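Local structure of phosphoenolpyruvate--protein phosphotransferase (Escherichia coli, 5T12) at residues Arg42-Leu47 with Arg84-Leu89; Val28-Thr33 with Ala99-Lys104; Pro23-Val28 with Arg135-Leu140. The protein probably transfers the phosphoryl group of phosphoenolpyruvate to the carrier protein NPr in the nitrogen phosphotransferase system, this chain being its EIN-type domain that binds NPr. The protein carries 1 engineered substitution. All blocks are in the same frame, centred on the assembly; numbering follows the deposited sequence.

In the fold
All three contacts lie in the helical part of the domain, on the same side of the chain's centre, and their centres are close: about 13 Å between contacts 1 and 2, 14 Å between contacts 1 and 3, and 10 Å between contacts 2 and 3. Contact 1 pairs helices 36-61 and 83-94. The remaining two follow the loop that leads from strand 11-18 to helix 36-61 as it passes helix 126-140 (contact 3) and then helix 99-115 (contact 2), with Val-28 common to both. Direct joints are the salt bridge from Arg-42 to Glu-100 between contacts 1 and 2, Ala-46 against Leu-140 between 1 and 3, and Val-103 against Leu-136 between 2 and 3.

Contact 1. Residues Arg42-Leu47 with Arg84-Leu89; sequences RLTGAL and RLRREL
Leu-47 and Leu-89 reach toward each other tip to tip between helix 36-61 and helix 83-94. Both methyls of Leu-47 close on a single methyl of its partner: CD1 of Leu-47 lies 3.7 Å from Leu-89 CD1, and CD2 of Leu-47 is 3.8 Å from the same atom, so Leu-89 CD1 is held in the fork of the Leu-47 isobutyl group. Each prong of the fork has a further neighbour. CD1 of Leu-47 touches Arg-86 CG at 3.7 Å, the two side chains crossing at about a right angle, while CD2 of Leu-47 makes a looser contact with Leu-85 CD2 at 4.2 Å. A chi1 of -169° sets CG of Arg-86 anti to the backbone N and against Leu-47 CD1, with CB close by; beyond CG the chain bends at chi2 and chi3. One turn back along the first helix, Leu-43 CD1 rests 4.1 Å from Leu-89 CB, the side chains passing at a slant. Thr-44 contributes little, its CG2 being 4.5 Å from Arg-86 CD, and its hydroxyl is engaged within its own helix by Glu-41 O. No hydrogen bond crosses the contact, and the closest approaches across the 253 Å² interface are between carbon atoms. The same leucines meet other helices: Leu-43 packs on Ala-99 and Val-103, Leu-89 on Val-106, and Leu-47 on Leu-136. Over the two short segments the axes come within 10.9 Å at 146° between their N-to-C directions, a wide, roughly antiparallel approach whose gap the leucines fill. Such leucine-lined packing of near-antiparallel helices is characteristic of a helical bundle, here that of the helical subdomain which probably docks the phosphocarrier protein, as in the paralogous enzyme of the sugar system.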
loop_
_atom_site.group_PDB
_atom_site.type_symbol
_atom_site.label_atom_id
_atom_site.label_comp_id
_atom_site.label_asym_id
_atom_site.label_seq_id
_atom_site.Cartn_x
_atom_site.Cartn_y
_atom_site.Cartn_z
ATOM N N ARG A 42 17.778 -14.428 -0.403
ATOM C CA ARG A 42 16.407 -13.931 -0.370
ATOM C C ARG A 42 16.364 -12.416 -0.221
ATOM O O ARG A 42 15.442 -11.770 -0.731
ATOM C CB ARG A 42 15.633 -14.588 0.772
ATOM C CG ARG A 42 15.479 -16.093 0.663
ATOM C CD ARG A 42 14.768 -16.630 1.891
ATOM N NE ARG A 42 13.475 -15.982 2.090
ATOM C CZ ARG A 42 12.919 -15.774 3.278
ATOM N NH1 ARG A 42 13.549 -16.156 4.381
ATOM N NH2 ARG A 42 11.738 -15.178 3.366
ATOM N N LEU A 43 17.345 -11.836 0.474
ATOM C CA LEU A 43 17.367 -10.393 0.675
ATOM C C LEU A 43 17.782 -9.653 -0.590
ATOM O O LEU A 43 17.184 -8.628 -0.935
ATOM C CB LEU A 43 18.302 -10.040 1.833
ATOM C CG LEU A 43 17.662 -10.097 3.218
ATOM C CD1 LEU A 43 18.720 -10.106 4.302
ATOM C CD2 LEU A 43 16.721 -8.920 3.407
ATOM N N THR A 44 18.802 -10.153 -1.292
ATOM C CA THR A 44 19.214 -9.516 -2.540
ATOM C C THR A 44 18.119 -9.600 -3.596
ATOM O O THR A 44 18.021 -8.720 -4.459
ATOM C CB THR A 44 20.502 -10.152 -3.063
ATOM O OG1 THR A 44 20.328 -11.570 -3.174
ATOM C CG2 THR A 44 21.662 -9.861 -2.122
ATOM N N GLY A 45 17.289 -10.642 -3.543
ATOM C CA GLY A 45 16.169 -10.725 -4.463
ATOM C C GLY A 45 15.100 -9.690 -4.170
ATOM O O GLY A 45 14.550 -9.074 -5.087
ATOM N N ALA A 46 14.796 -9.477 -2.887
ATOM C CA ALA A 46 13.767 -8.508 -2.522
ATOM C C ALA A 46 14.245 -7.078 -2.740
ATOM O O ALA A 46 13.475 -6.223 -3.194
ATOM C CB ALA A 46 13.342 -8.716 -1.069
ATOM N N LEU A 47 15.510 -6.794 -2.415
ATOM C CA LEU A 47 16.039 -5.448 -2.611
ATOM C C LEU A 47 16.035 -5.061 -4.084
ATOM O O LEU A 47 15.756 -3.908 -4.431
ATOM C CB LEU A 47 17.454 -5.347 -2.037
ATOM C CG LEU A 47 17.610 -5.424 -0.517
ATOM C CD1 LEU A 47 19.081 -5.488 -0.140
ATOM C CD2 LEU A 47 16.935 -4.238 0.154
ATOM N N ARG A 84 25.395 -0.038 1.176
ATOM C CA ARG A 84 25.438 0.163 2.622
ATOM C C ARG A 84 24.161 -0.325 3.290
ATOM O O ARG A 84 24.210 -0.854 4.406
ATOM C CB ARG A 84 25.681 1.637 2.946
ATOM C CG ARG A 84 27.113 2.094 2.724
ATOM C CD ARG A 84 27.229 3.607 2.796
ATOM N NE ARG A 84 26.543 4.254 1.680
ATOM C CZ ARG A 84 26.540 5.564 1.460
ATOM N NH1 ARG A 84 27.189 6.379 2.282
ATOM N NH2 ARG A 84 25.889 6.061 0.418
ATOM N N LEU A 85 23.013 -0.158 2.629
ATOM C CA LEU A 85 21.772 -0.724 3.149
ATOM C C LEU A 85 21.829 -2.245 3.164
ATOM O O LEU A 85 21.396 -2.881 4.131
ATOM C CB LEU A 85 20.584 -0.243 2.316
ATOM C CG LEU A 85 19.243 -0.913 2.629
ATOM C CD1 LEU A 85 18.794 -0.583 4.045
ATOM C CD2 LEU A 85 18.182 -0.509 1.618
ATOM N N ARG A 86 22.360 -2.846 2.097
ATOM C CA ARG A 86 22.445 -4.300 2.030
ATOM C C ARG A 86 23.414 -4.844 3.074
ATOM O O ARG A 86 23.178 -5.910 3.656
ATOM C CB ARG A 86 22.859 -4.729 0.622
ATOM C CG ARG A 86 22.723 -6.214 0.352
ATOM C CD ARG A 86 24.083 -6.866 0.201
ATOM N NE ARG A 86 24.835 -6.330 -0.929
ATOM C CZ ARG A 86 26.087 -6.673 -1.217
ATOM N NH1 ARG A 86 26.727 -7.550 -0.456
ATOM N NH2 ARG A 86 26.701 -6.139 -2.264
ATOM N N ARG A 87 24.507 -4.120 3.331
ATOM C CA ARG A 87 25.452 -4.551 4.356
ATOM C C ARG A 87 24.838 -4.460 5.747
ATOM O O ARG A 87 25.137 -5.285 6.619
ATOM C CB ARG A 87 26.733 -3.719 4.276
ATOM C CG ARG A 87 27.490 -3.870 2.966
ATOM C CD ARG A 87 28.824 -3.143 3.005
ATOM N NE ARG A 87 29.757 -3.774 3.934
ATOM C CZ ARG A 87 31.020 -3.395 4.100
ATOM N NH1 ARG A 87 31.793 -4.031 4.968
ATOM N NH2 ARG A 87 31.509 -2.383 3.398
ATOM N N GLU A 88 23.981 -3.459 5.977
ATOM C CA GLU A 88 23.245 -3.395 7.236
ATOM C C GLU A 88 22.352 -4.616 7.409
ATOM O O GLU A 88 22.204 -5.138 8.520
ATOM C CB GLU A 88 22.410 -2.116 7.298
ATOM C CG GLU A 88 23.207 -0.823 7.399
ATOM C CD GLU A 88 23.958 -0.691 8.711
ATOM O OE1 GLU A 88 25.047 -1.287 8.839
ATOM O OE2 GLU A 88 23.456 0.008 9.616
ATOM N N LEU A 89 21.749 -5.087 6.314
ATOM C CA LEU A 89 20.877 -6.255 6.377
ATOM C C LEU A 89 21.677 -7.545 6.513
ATOM O O LEU A 89 21.246 -8.472 7.207
ATOM C CB LEU A 89 19.985 -6.304 5.136
ATOM C CG LEU A 89 19.023 -5.127 4.951
ATOM C CD1 LEU A 89 18.503 -5.075 3.525
ATOM C CD2 LEU A 89 17.867 -5.222 5.934
#

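Contact 2. Residues Val28-Thr33 with Ala99-Lys104; sequences VYQAST and AEWAVK
Gln-30 lies over one face of the Trp-101 indole, its CB 3.6 Å from the centroid of the six-membered ring in a CH-pi contact. With CG anti to the backbone N (chi1 180°) and an extended chain beyond it, the glutamine carries its amide on across the same ring system; amide and indole planes are only 14° apart, stacked, with Gln-30 CD 3.9 Å from Trp-101 NE1. The backbone is close too, Gln-30 N being 3.3 Å from Trp-101 CE3. An alanine at Trp-101 would remove the flat surface that Gln-30 stacks on and is likely to leave its amide free to turn. Val-28 CG1 meets the indole edge near its plane and sits 3.6 Å from Glu-100 O. An irregular loop of the helical subdomain thus runs across the first turns of helix 99-115, and backbone hydrogen bonds between Ala-31 and Val-98 hold it just before the helix. Lys-104, extended to its end, passes Val-28 with CD 3.7 Å from Val-28 CB. Its NZ donates to Val-28 O at 2.7 Å, the C=O...N angle being 153°, and gives a weak second bond to Met-25 O. Glu-100 turns its carboxylate away from the loop to a salt bridge with Arg-42.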
loop_
_atom_site.group_PDB
_atom_site.type_symbol
_atom_site.label_atom_id
_atom_site.label_comp_id
_atom_site.label_asym_id
_atom_site.label_seq_id
_atom_site.Cartn_x
_atom_site.Cartn_y
_atom_site.Cartn_z
ATOM N N VAL A 28 6.155 -9.576 12.266
ATOM C CA VAL A 28 7.443 -10.244 12.129
ATOM C C VAL A 28 8.014 -10.463 13.522
ATOM O O VAL A 28 7.998 -9.553 14.359
ATOM C CB VAL A 28 8.408 -9.419 11.261
ATOM C CG1 VAL A 28 9.823 -9.975 11.354
ATOM C CG2 VAL A 28 7.944 -9.406 9.816
ATOM N N TYR A 29 8.504 -11.671 13.779
ATOM C CA TYR A 29 9.131 -12.004 15.046
ATOM C C TYR A 29 10.544 -12.514 14.800
ATOM O O TYR A 29 10.872 -12.994 13.711
ATOM C CB TYR A 29 8.319 -13.052 15.818
ATOM C CG TYR A 29 8.083 -14.341 15.064
ATOM C CD1 TYR A 29 6.954 -14.509 14.273
ATOM C CD2 TYR A 29 8.985 -15.395 15.147
ATOM C CE1 TYR A 29 6.733 -15.685 13.582
ATOM C CE2 TYR A 29 8.773 -16.574 14.461
ATOM C CZ TYR A 29 7.645 -16.714 13.680
ATOM O OH TYR A 29 7.427 -17.885 12.993
ATOM N N GLN A 30 11.381 -12.405 15.830
ATOM C CA GLN A 30 12.758 -12.865 15.719
ATOM C C GLN A 30 12.790 -14.374 15.519
ATOM O O GLN A 30 12.238 -15.129 16.324
ATOM C CB GLN A 30 13.553 -12.471 16.964
ATOM C CG GLN A 30 15.004 -12.921 16.920
ATOM C CD GLN A 30 15.896 -12.134 17.859
ATOM O OE1 GLN A 30 17.099 -12.010 17.629
ATOM N NE2 GLN A 30 15.312 -11.599 18.925
ATOM N N ALA A 31 13.426 -14.811 14.440
ATOM C CA ALA A 31 13.503 -16.224 14.108
ATOM C C ALA A 31 14.943 -16.593 13.794
ATOM O O ALA A 31 15.658 -15.837 13.130
ATOM C CB ALA A 31 12.594 -16.570 12.924
ATOM N N SER A 32 15.362 -17.754 14.282
ATOM C CA SER A 32 16.707 -18.246 14.032
ATOM C C SER A 32 16.785 -18.932 12.674
ATOM O O SER A 32 15.807 -19.504 12.184
ATOM C CB SER A 32 17.133 -19.215 15.134
ATOM O OG SER A 32 16.115 -20.168 15.394
ATOM N N THR A 33 17.966 -18.868 12.065
ATOM C CA THR A 33 18.228 -19.530 10.796
ATOM C C THR A 33 19.574 -20.236 10.861
ATOM O O THR A 33 20.530 -19.721 11.452
ATOM C CB THR A 33 18.206 -18.540 9.615
ATOM O OG1 THR A 33 18.504 -19.236 8.398
ATOM C CG2 THR A 33 19.223 -17.425 9.820
ATOM N N ALA A 99 15.570 -13.337 7.003
ATOM C CA ALA A 99 15.516 -12.112 6.208
ATOM C C ALA A 99 14.416 -11.172 6.690
ATOM O O ALA A 99 14.580 -9.946 6.656
ATOM C CB ALA A 99 15.318 -12.455 4.733
ATOM N N GLU A 100 13.288 -11.724 7.145
ATOM C CA GLU A 100 12.187 -10.880 7.598
ATOM C C GLU A 100 12.565 -10.091 8.847
ATOM O O GLU A 100 12.271 -8.894 8.941
ATOM C CB GLU A 100 10.940 -11.729 7.856
ATOM C CG GLU A 100 10.209 -12.176 6.596
ATOM C CD GLU A 100 10.892 -13.333 5.892
ATOM O OE1 GLU A 100 11.882 -13.865 6.435
ATOM O OE2 GLU A 100 10.436 -13.716 4.795
ATOM N N TRP A 101 13.211 -10.743 9.816
ATOM C CA TRP A 101 13.633 -10.037 11.022
ATOM C C TRP A 101 14.733 -9.029 10.718
ATOM O O TRP A 101 14.782 -7.954 11.326
ATOM C CB TRP A 101 14.097 -11.039 12.080
ATOM C CG TRP A 101 14.635 -10.401 13.326
ATOM C CD1 TRP A 101 15.946 -10.278 13.681
ATOM C CD2 TRP A 101 13.875 -9.798 14.380
ATOM N NE1 TRP A 101 16.050 -9.639 14.893
ATOM C CE2 TRP A 101 14.792 -9.333 15.342
ATOM C CE3 TRP A 101 12.507 -9.606 14.603
ATOM C CZ2 TRP A 101 14.388 -8.690 16.509
ATOM C CZ3 TRP A 101 12.108 -8.970 15.762
ATOM C CH2 TRP A 101 13.045 -8.518 16.701
ATOM N N ALA A 102 15.622 -9.358 9.776
ATOM C CA ALA A 102 16.681 -8.427 9.402
ATOM C C ALA A 102 16.104 -7.153 8.802
ATOM O O ALA A 102 16.625 -6.055 9.034
ATOM C CB ALA A 102 17.646 -9.096 8.425
ATOM N N VAL A 103 15.025 -7.278 8.026
ATOM C CA VAL A 103 14.364 -6.096 7.483
ATOM C C VAL A 103 13.684 -5.309 8.596
ATOM O O VAL A 103 13.772 -4.076 8.646
ATOM C CB VAL A 103 13.368 -6.502 6.380
ATOM C CG1 VAL A 103 12.507 -5.317 5.974
ATOM C CG2 VAL A 103 14.111 -7.054 5.176
ATOM N N LYS A 104 13.005 -6.005 9.512
ATOM C CA LYS A 104 12.339 -5.320 10.615
ATOM C C LYS A 104 13.344 -4.607 11.509
ATOM O O LYS A 104 13.088 -3.489 11.974
ATOM C CB LYS A 104 11.509 -6.314 11.428
ATOM C CG LYS A 104 10.791 -5.695 12.618
ATOM C CD LYS A 104 9.908 -6.707 13.327
ATOM C CE LYS A 104 9.127 -6.061 14.460
ATOM N NZ LYS A 104 8.139 -6.997 15.063
#

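Contact 3. Residues Pro23-Val28 with Arg135-Leu140; sequences PLMEQV and RLLFHL
Leu-137 carries this contact, one methyl set among Leu-24, Met-25 and Val-28, while its neighbours along the helix mostly face other parts of the fold. Arg-135, pointing away from the 23-28 loop, lays its guanidinium against the ring of Phe-138, whose CD2 stands 3.5 Å above the centre of the guanidinium plane. NH2 of Arg-135 forms a salt bridge with Glu-53, and NH1 hydrogen-bonds Ala-167 O and Leu-169 O. Leu-136 turns inward onto Ala-50 and Val-103. Leu-137 starts toward the loop, and chi1 of -62° sets its CG anti to the carbonyl carbon. Its CD1 is 3.5 Å from Leu-24 O, 3.6 Å from Met-25 SD and 3.8 Å from Val-28 CG2, so carbonyl, sulfur and methyl converge on one atom. Leu-24 CB lies 3.9 Å from the same Leu-137 CD1, the two side chains sliding past each other in opposite directions. Met-25 crosses the leucine at about a right angle, its own chain bent at chi2 and chi3. The type I turn from Met-25 to Val-28 brings these two residues onto the same methyl. Phe-138 contributes its backbone N, 4.2 Å from Leu-24 CD2, while its ring packs on Trp-150 and Pro-170. The arrangement is that of a subdomain junction: the chain that leaves the sheet through strand 11-18 is folded against helix 126-140 as it enters the helical subdomain of an Enzyme I-type N-terminal domain.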
loop_
_atom_site.group_PDB
_atom_site.type_symbol
_atom_site.label_atom_id
_atom_site.label_comp_id
_atom_site.label_asym_id
_atom_site.label_seq_id
_atom_site.Cartn_x
_atom_site.Cartn_y
_atom_site.Cartn_z
ATOM N N PRO A 23 -0.147 -4.786 10.533
ATOM C CA PRO A 23 0.764 -4.645 9.392
ATOM C C PRO A 23 1.849 -5.712 9.408
ATOM O O PRO A 23 2.128 -6.346 10.429
ATOM C CB PRO A 23 1.357 -3.242 9.576
ATOM C CG PRO A 23 1.128 -2.907 11.012
ATOM C CD PRO A 23 -0.158 -3.580 11.379
ATOM N N LEU A 24 2.466 -5.903 8.240
ATOM C CA LEU A 24 3.485 -6.939 8.094
ATOM C C LEU A 24 4.676 -6.696 9.011
ATOM O O LEU A 24 5.302 -7.653 9.478
ATOM C CB LEU A 24 3.941 -7.020 6.636
ATOM C CG LEU A 24 3.246 -8.022 5.708
ATOM C CD1 LEU A 24 1.739 -8.053 5.925
ATOM C CD2 LEU A 24 3.564 -7.699 4.256
ATOM N N MET A 25 5.002 -5.429 9.283
ATOM C CA MET A 25 6.125 -5.127 10.164
ATOM C C MET A 25 5.858 -5.597 11.590
ATOM O O MET A 25 6.752 -6.145 12.245
ATOM C CB MET A 25 6.420 -3.627 10.141
ATOM C CG MET A 25 7.056 -3.137 8.850
ATOM S SD MET A 25 8.777 -3.648 8.690
ATOM C CE MET A 25 9.501 -2.813 10.096
ATOM N N GLU A 26 4.634 -5.403 12.084
ATOM C CA GLU A 26 4.316 -5.721 13.470
ATOM C C GLU A 26 4.074 -7.205 13.711
ATOM O O GLU A 26 3.991 -7.616 14.873
ATOM C CB GLU A 26 3.091 -4.926 13.928
ATOM C CG GLU A 26 3.293 -3.418 13.932
ATOM C CD GLU A 26 2.167 -2.682 14.631
ATOM O OE1 GLU A 26 1.474 -3.306 15.462
ATOM O OE2 GLU A 26 1.972 -1.481 14.349
ATOM N N GLN A 27 3.954 -8.016 12.660
ATOM C CA GLN A 27 3.773 -9.453 12.819
ATOM C C GLN A 27 5.021 -10.245 12.449
ATOM O O GLN A 27 4.952 -11.472 12.327
ATOM C CB GLN A 27 2.568 -9.937 12.004
ATOM C CG GLN A 27 2.708 -9.824 10.497
ATOM C CD GLN A 27 1.395 -10.092 9.784
ATOM O OE1 GLN A 27 0.337 -9.631 10.215
ATOM N NE2 GLN A 27 1.454 -10.849 8.694
ATOM N N VAL A 28 6.155 -9.576 12.266
ATOM C CA VAL A 28 7.443 -10.244 12.129
ATOM C C VAL A 28 8.014 -10.463 13.522
ATOM O O VAL A 28 7.998 -9.553 14.359
ATOM C CB VAL A 28 8.408 -9.419 11.261
ATOM C CG1 VAL A 28 9.823 -9.975 11.354
ATOM C CG2 VAL A 28 7.944 -9.406 9.816
ATOM N N ARG A 135 7.159 -2.790 2.048
ATOM C CA ARG A 135 7.272 -3.269 0.674
ATOM C C ARG A 135 8.334 -4.356 0.557
ATOM O O ARG A 135 8.179 -5.299 -0.229
ATOM C CB ARG A 135 7.587 -2.104 -0.262
ATOM C CG ARG A 135 7.251 -2.373 -1.718
ATOM C CD ARG A 135 5.765 -2.639 -1.886
ATOM N NE ARG A 135 5.428 -3.069 -3.239
ATOM C CZ ARG A 135 4.226 -3.501 -3.607
ATOM N NH1 ARG A 135 3.241 -3.565 -2.720
ATOM N NH2 ARG A 135 4.009 -3.874 -4.859
ATOM N N LEU A 136 9.418 -4.239 1.326
ATOM C CA LEU A 136 10.435 -5.288 1.348
ATOM C C LEU A 136 9.843 -6.608 1.825
ATOM O O LEU A 136 10.093 -7.666 1.235
ATOM C CB LEU A 136 11.604 -4.864 2.238
ATOM C CG LEU A 136 12.898 -4.442 1.538
ATOM C CD1 LEU A 136 12.596 -3.542 0.354
ATOM C CD2 LEU A 136 13.832 -3.746 2.515
ATOM N N LEU A 137 9.049 -6.563 2.899
ATOM C CA LEU A 137 8.378 -7.766 3.380
ATOM C C LEU A 137 7.360 -8.280 2.371
ATOM O O LEU A 137 7.095 -9.488 2.316
ATOM C CB LEU A 137 7.698 -7.485 4.721
ATOM C CG LEU A 137 8.603 -7.078 5.884
ATOM C CD1 LEU A 137 7.775 -6.759 7.120
ATOM C CD2 LEU A 137 9.611 -8.174 6.178
ATOM N N PHE A 138 6.784 -7.384 1.566
ATOM C CA PHE A 138 5.808 -7.799 0.564
ATOM C C PHE A 138 6.431 -8.737 -0.462
ATOM O O PHE A 138 5.809 -9.725 -0.869
ATOM C CB PHE A 138 5.213 -6.569 -0.124
ATOM C CG PHE A 138 4.200 -6.895 -1.182
ATOM C CD1 PHE A 138 2.896 -7.203 -0.834
ATOM C CD2 PHE A 138 4.546 -6.887 -2.524
ATOM C CE1 PHE A 138 1.956 -7.502 -1.799
ATOM C CE2 PHE A 138 3.609 -7.186 -3.498
ATOM C CZ PHE A 138 2.312 -7.494 -3.135
ATOM N N HIS A 139 7.660 -8.447 -0.890
ATOM C CA HIS A 139 8.319 -9.275 -1.892
ATOM C C HIS A 139 8.945 -10.532 -1.304
ATOM O O HIS A 139 9.274 -11.453 -2.059
ATOM C CB HIS A 139 9.384 -8.460 -2.628
ATOM C CG HIS A 139 8.829 -7.310 -3.411
ATOM N ND1 HIS A 139 9.000 -5.997 -3.029
ATOM C CD2 HIS A 139 8.099 -7.279 -4.551
ATOM C CE1 HIS A 139 8.403 -5.206 -3.902
ATOM N NE2 HIS A 139 7.850 -5.958 -4.835
ATOM N N LEU A 140 9.121 -10.591 0.017
ATOM C CA LEU A 140 9.615 -11.816 0.637
ATOM C C LEU A 140 8.538 -12.892 0.686
ATOM O O LEU A 140 8.853 -14.086 0.664
ATOM C CB LEU A 140 10.137 -11.521 2.044
ATOM C CG LEU A 140 11.407 -10.674 2.145
ATOM C CD1 LEU A 140 11.732 -10.367 3.598
ATOM C CD2 LEU A 140 12.573 -11.380 1.471
#